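Local coordinates for protein serine protease inhibitor 1 (Coprinopsis cinerea, PDB 3VWC) that folds as a beta-trefoil and probably inhibits serine endopeptidases, at residues S1-V13 / R134-V146. Numbering follows the deposited sequence.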
loop_
_atom_site.group_PDB
_atom_site.type_symbol
_atom_site.label_atom_id
_atom_site.label_comp_id
_atom_site.label_asym_id
_atom_site.label_seq_id
_atom_site.Cartn_x
_atom_site.Cartn_y
_atom_site.Cartn_z
ATOM N N SER A 1 11.519 -6.490 -5.744
ATOM C CA SER A 1 11.650 -7.340 -4.537
ATOM C C SER A 1 11.797 -6.437 -3.323
ATOM O O SER A 1 12.045 -5.257 -3.466
ATOM C CB SER A 1 12.905 -8.226 -4.649
ATOM O OG SER A 1 14.055 -7.402 -4.700
ATOM N N ILE A 2 11.528 -6.979 -2.139
ATOM C CA ILE A 2 11.693 -6.283 -0.880
ATOM C C ILE A 2 11.970 -7.369 0.152
ATOM O O ILE A 2 11.463 -8.493 0.025
ATOM C CB ILE A 2 10.397 -5.454 -0.509
ATOM C CG1 ILE A 2 10.599 -4.671 0.773
ATOM C CG2 ILE A 2 9.198 -6.377 -0.381
ATOM C CD1 ILE A 2 9.400 -3.738 1.171
ATOM N N LYS A 3 12.807 -7.062 1.125
ATOM C CA LYS A 3 13.154 -8.063 2.123
ATOM C C LYS A 3 11.910 -8.288 2.980
ATOM O O LYS A 3 11.297 -7.330 3.434
ATOM C CB LYS A 3 14.326 -7.565 2.989
ATOM C CG LYS A 3 14.829 -8.616 3.959
ATOM C CD LYS A 3 16.115 -8.155 4.617
ATOM C CE LYS A 3 15.796 -7.320 5.841
ATOM N NZ LYS A 3 16.963 -6.524 6.330
ATOM N N PRO A 4 11.472 -9.543 3.131
ATOM C CA PRO A 4 10.372 -9.766 4.077
ATOM C C PRO A 4 10.689 -9.282 5.487
ATOM O O PRO A 4 11.851 -9.321 5.944
ATOM C CB PRO A 4 10.193 -11.295 4.063
ATOM C CG PRO A 4 10.921 -11.783 2.870
ATOM C CD PRO A 4 11.995 -10.803 2.565
ATOM N N GLY A 5 9.668 -8.781 6.171
ATOM C CA GLY A 5 9.820 -8.286 7.526
ATOM C C GLY A 5 8.704 -7.303 7.813
ATOM O O GLY A 5 7.672 -7.313 7.133
ATOM N N THR A 6 8.943 -6.454 8.796
ATOM C CA THR A 6 7.908 -5.587 9.346
ATOM C C THR A 6 8.333 -4.138 9.055
ATOM O O THR A 6 9.494 -3.755 9.284
ATOM C CB THR A 6 7.756 -5.792 10.897
ATOM O OG1 THR A 6 7.287 -7.120 11.174
ATOM C CG2 THR A 6 6.799 -4.780 11.500
ATOM N N TYR A 7 7.387 -3.349 8.523
ATOM C CA TYR A 7 7.656 -2.013 7.952
ATOM C C TYR A 7 6.627 -0.962 8.341
ATOM O O TYR A 7 5.421 -1.244 8.302
ATOM C CB TYR A 7 7.621 -2.102 6.419
ATOM C CG TYR A 7 8.782 -2.870 5.841
ATOM C CD1 TYR A 7 9.949 -2.233 5.436
ATOM C CD2 TYR A 7 8.697 -4.260 5.662
ATOM C CE1 TYR A 7 10.995 -2.918 4.899
ATOM C CE2 TYR A 7 9.762 -4.967 5.113
ATOM C CZ TYR A 7 10.891 -4.290 4.725
ATOM O OH TYR A 7 11.971 -4.942 4.181
ATOM N N GLU A 8 7.084 0.278 8.499
ATOM C CA GLU A 8 6.194 1.445 8.487
ATOM C C GLU A 8 6.116 1.928 7.046
ATOM O O GLU A 8 7.073 1.766 6.288
ATOM C CB GLU A 8 6.762 2.575 9.341
ATOM C CG GLU A 8 6.702 2.281 10.833
ATOM C CD GLU A 8 6.551 3.550 11.667
ATOM O OE1 GLU A 8 6.932 4.640 11.177
ATOM O OE2 GLU A 8 6.018 3.459 12.796
ATOM N N VAL A 9 4.918 2.269 6.619
ATOM C CA VAL A 9 4.708 2.654 5.210
ATOM C C VAL A 9 4.130 4.056 5.105
ATOM O O VAL A 9 3.106 4.323 5.720
ATOM C CB VAL A 9 3.768 1.660 4.496
ATOM C CG1 VAL A 9 3.566 2.034 3.030
ATOM C CG2 VAL A 9 4.272 0.254 4.645
ATOM N N THR A 10 4.786 4.965 4.383
ATOM C CA THR A 10 4.238 6.307 4.151
ATOM C C THR A 10 4.106 6.579 2.659
ATOM O O THR A 10 4.775 5.952 1.837
ATOM C CB THR A 10 5.154 7.401 4.712
ATOM O OG1 THR A 10 6.497 7.199 4.211
ATOM C CG2 THR A 10 5.164 7.314 6.243
ATOM N N SER A 11 3.166 7.445 2.336
ATOM C CA SER A 11 2.965 7.953 0.972
ATOM C C SER A 11 3.918 9.080 0.623
ATOM O O SER A 11 4.064 10.009 1.383
ATOM C CB SER A 11 1.540 8.459 0.838
ATOM O OG SER A 11 1.351 9.201 -0.381
ATOM N N LYS A 12 4.555 9.028 -0.549
ATOM C CA LYS A 12 5.432 10.104 -0.956
ATOM C C LYS A 12 4.672 11.392 -1.273
ATOM O O LYS A 12 5.274 12.460 -1.320
ATOM C CB LYS A 12 6.259 9.672 -2.178
ATOM C CG LYS A 12 7.418 8.689 -1.838
ATOM C CD LYS A 12 8.654 9.393 -1.254
ATOM C CE LYS A 12 9.541 9.914 -2.338
ATOM N NZ LYS A 12 10.544 10.821 -1.716
ATOM N N VAL A 13 3.357 11.293 -1.495
ATOM C CA VAL A 13 2.528 12.500 -1.771
ATOM C C VAL A 13 2.594 13.469 -0.594
ATOM O O VAL A 13 2.689 14.695 -0.783
ATOM C CB VAL A 13 1.038 12.112 -1.926
ATOM C CG1 VAL A 13 0.115 13.390 -1.983
ATOM C CG2 VAL A 13 0.915 11.334 -3.184
ATOM N N ARG A 134 10.137 7.783 -14.428
ATOM C CA ARG A 134 9.934 8.555 -13.218
ATOM C C ARG A 134 8.454 8.576 -12.849
ATOM O O ARG A 134 7.597 8.939 -13.647
ATOM C CB ARG A 134 10.489 9.967 -13.379
ATOM C CG ARG A 134 12.034 9.931 -13.228
ATOM C CD ARG A 134 12.674 11.245 -12.775
ATOM N NE ARG A 134 12.393 11.640 -11.379
ATOM C CZ ARG A 134 13.116 11.281 -10.310
ATOM N NH1 ARG A 134 14.133 10.428 -10.432
ATOM N NH2 ARG A 134 12.777 11.750 -9.097
ATOM N N TYR A 135 8.160 8.056 -11.663
ATOM C CA TYR A 135 6.781 7.919 -11.240
ATOM C C TYR A 135 6.342 9.186 -10.519
ATOM O O TYR A 135 7.112 9.798 -9.775
ATOM C CB TYR A 135 6.714 6.748 -10.275
ATOM C CG TYR A 135 6.931 5.423 -10.935
ATOM C CD1 TYR A 135 5.833 4.669 -11.356
ATOM C CD2 TYR A 135 8.226 4.918 -11.179
ATOM C CE1 TYR A 135 6.022 3.409 -11.949
ATOM C CE2 TYR A 135 8.415 3.697 -11.796
ATOM C CZ TYR A 135 7.316 2.980 -12.233
ATOM O OH TYR A 135 7.473 1.754 -12.830
ATOM N N PRO A 136 5.073 9.542 -10.668
ATOM C CA PRO A 136 4.514 10.576 -9.798
ATOM C C PRO A 136 4.482 10.129 -8.330
ATOM O O PRO A 136 4.358 8.921 -8.035
ATOM C CB PRO A 136 3.082 10.759 -10.333
ATOM C CG PRO A 136 2.759 9.364 -10.884
ATOM C CD PRO A 136 4.052 8.872 -11.504
ATOM N N ALA A 137 4.532 11.087 -7.399
ATOM C CA ALA A 137 4.568 10.743 -5.996
ATOM C C ALA A 137 3.339 9.957 -5.528
ATOM O O ALA A 137 3.414 9.235 -4.486
ATOM C CB ALA A 137 4.690 12.039 -5.136
ATOM N N THR A 138 2.233 10.150 -6.262
ATOM C CA THR A 138 0.978 9.448 -5.994
ATOM C C THR A 138 1.134 7.916 -6.034
ATOM O O THR A 138 0.297 7.190 -5.489
ATOM C CB THR A 138 -0.028 9.830 -7.054
ATOM O OG1 THR A 138 0.582 9.500 -8.312
ATOM C CG2 THR A 138 -0.340 11.340 -6.954
ATOM N N GLU A 139 2.215 7.416 -6.629
ATOM C CA GLU A 139 2.382 5.970 -6.845
ATOM C C GLU A 139 3.592 5.428 -6.104
ATOM O O GLU A 139 3.907 4.257 -6.229
ATOM C CB GLU A 139 2.550 5.685 -8.358
ATOM C CG GLU A 139 1.340 6.229 -9.145
ATOM C CD GLU A 139 1.460 6.014 -10.635
ATOM O OE1 GLU A 139 2.638 5.878 -11.090
ATOM O OE2 GLU A 139 0.444 6.104 -11.340
ATOM N N LEU A 140 4.199 6.272 -5.254
ATOM C CA LEU A 140 5.430 5.910 -4.527
ATOM C C LEU A 140 5.211 5.858 -3.015
ATOM O O LEU A 140 4.518 6.728 -2.441
ATOM C CB LEU A 140 6.534 6.930 -4.873
ATOM C CG LEU A 140 6.888 6.928 -6.387
ATOM C CD1 LEU A 140 7.873 8.077 -6.538
ATOM C CD2 LEU A 140 7.539 5.595 -6.832
ATOM N N PHE A 141 5.752 4.823 -2.392
ATOM C CA PHE A 141 5.625 4.607 -0.958
ATOM C C PHE A 141 7.000 4.355 -0.364
ATOM O O PHE A 141 7.770 3.597 -0.912
ATOM C CB PHE A 141 4.721 3.388 -0.776
ATOM C CG PHE A 141 3.358 3.636 -1.298
ATOM C CD1 PHE A 141 3.094 3.501 -2.663
ATOM C CD2 PHE A 141 2.398 4.275 -0.524
ATOM C CE1 PHE A 141 1.852 3.861 -3.209
ATOM C CE2 PHE A 141 1.174 4.589 -1.055
ATOM C CZ PHE A 141 0.902 4.450 -2.396
ATOM N N THR A 142 7.236 4.884 0.833
ATOM C CA THR A 142 8.449 4.578 1.577
ATOM C C THR A 142 8.206 3.466 2.575
ATOM O O THR A 142 7.277 3.587 3.412
ATOM C CB THR A 142 8.985 5.812 2.301
ATOM O OG1 THR A 142 9.185 6.865 1.360
ATOM C CG2 THR A 142 10.351 5.546 2.973
ATOM N N PHE A 143 8.881 2.337 2.414
ATOM C CA PHE A 143 8.746 1.193 3.341
ATOM C C PHE A 143 10.001 1.216 4.207
ATOM O O PHE A 143 11.111 1.019 3.690
ATOM C CB PHE A 143 8.727 -0.136 2.591
ATOM C CG PHE A 143 7.389 -0.520 2.035
ATOM C CD1 PHE A 143 6.784 0.209 0.996
ATOM C CD2 PHE A 143 6.738 -1.647 2.511
ATOM C CE1 PHE A 143 5.561 -0.198 0.428
ATOM C CE2 PHE A 143 5.531 -2.056 1.973
ATOM C CZ PHE A 143 4.909 -1.320 0.944
ATOM N N THR A 144 9.828 1.524 5.495
ATOM C CA THR A 144 10.962 1.651 6.415
ATOM C C THR A 144 10.921 0.514 7.438
ATOM O O THR A 144 9.945 0.369 8.196
ATOM C CB THR A 144 10.960 2.999 7.159
ATOM O OG1 THR A 144 10.955 4.078 6.206
ATOM C CG2 THR A 144 12.219 3.127 7.967
ATOM N N GLN A 145 11.928 -0.362 7.365
ATOM C CA GLN A 145 11.991 -1.555 8.200
ATOM C C GLN A 145 12.115 -1.179 9.668
ATOM O O GLN A 145 12.930 -0.328 10.031
ATOM C CB GLN A 145 13.164 -2.431 7.790
ATOM C CG GLN A 145 13.067 -3.818 8.427
ATOM C CD GLN A 145 13.961 -4.828 7.750
ATOM O OE1 GLN A 145 14.851 -4.470 6.973
ATOM N NE2 GLN A 145 13.755 -6.098 8.073
ATOM N N VAL A 146 11.286 -1.798 10.501
ATOM C CA VAL A 146 11.287 -1.527 11.939
ATOM C C VAL A 146 12.544 -2.117 12.591
ATOM O O VAL A 146 13.016 -3.189 12.191
ATOM C CB VAL A 146 10.029 -2.107 12.607
ATOM C CG1 VAL A 146 10.197 -2.158 14.126
ATOM C CG2 VAL A 146 8.792 -1.301 12.206
HETATM O O HOH W 1 11.410 -6.936 10.068
HETATM O O HOH W 2 7.060 8.499 1.762
HETATM O O HOH W 3 1.847 7.629 -2.608
#
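Tyr-7 and Phe-143 both set CG anti to the carbonyl carbon (chi1 -70° and -83°), and this turns the edge of the Phe-143 ring toward the face of Tyr-7 in a T-shaped pair, centroids 5.9 Å apart. The pair lies where the first and last strands of the beta-trefoil, 5-11 and 141-145, join chain start to chain end as antiparallel neighbours. Valine and isoleucine suit the places around the rings: Val-9 CG2 sits over the Phe-143 face in a CH-pi contact, 3.9 Å from the centroid, while Ile-2 CD1 touches Phe-143 CD2 and also lies over the rim of one face of Tyr-7. Strand 96-101 adds Phe-97 to this apolar layer. Near the rim of the opposite face of Tyr-7 lies Gln-145 CG, and the extended chain beyond it carries the amide to Lys-3: Lys-3 NZ donates to Gln-145 OE1 at 3.0 Å, in the carbonyl plane and on a lone pair. Tyrosine suits its place because Tyr-7 OH donates to Lys-3 O (2.6 Å), tying the ring to the chain before the strand.

Glu-8 with Thr-144 and Thr-10 with Thr-142 are the hydrogen-bonded pairs, each with two backbone bonds; Lys-12 N to Leu-140 O continues the ladder. On the face bearing these pairs, partly open to solvent, beta-branched threonines suit the extended backbone, and water 2 bridges OG1 of Thr-10 and Thr-142. Where strand 5-11 ends, Ser-11 forms an ST turn, Ser-11 OG accepting from Val-13 N at 3.1 Å, and water 3 links that same OG to Leu-140 O, donating to the carbonyl at 2.8 Å.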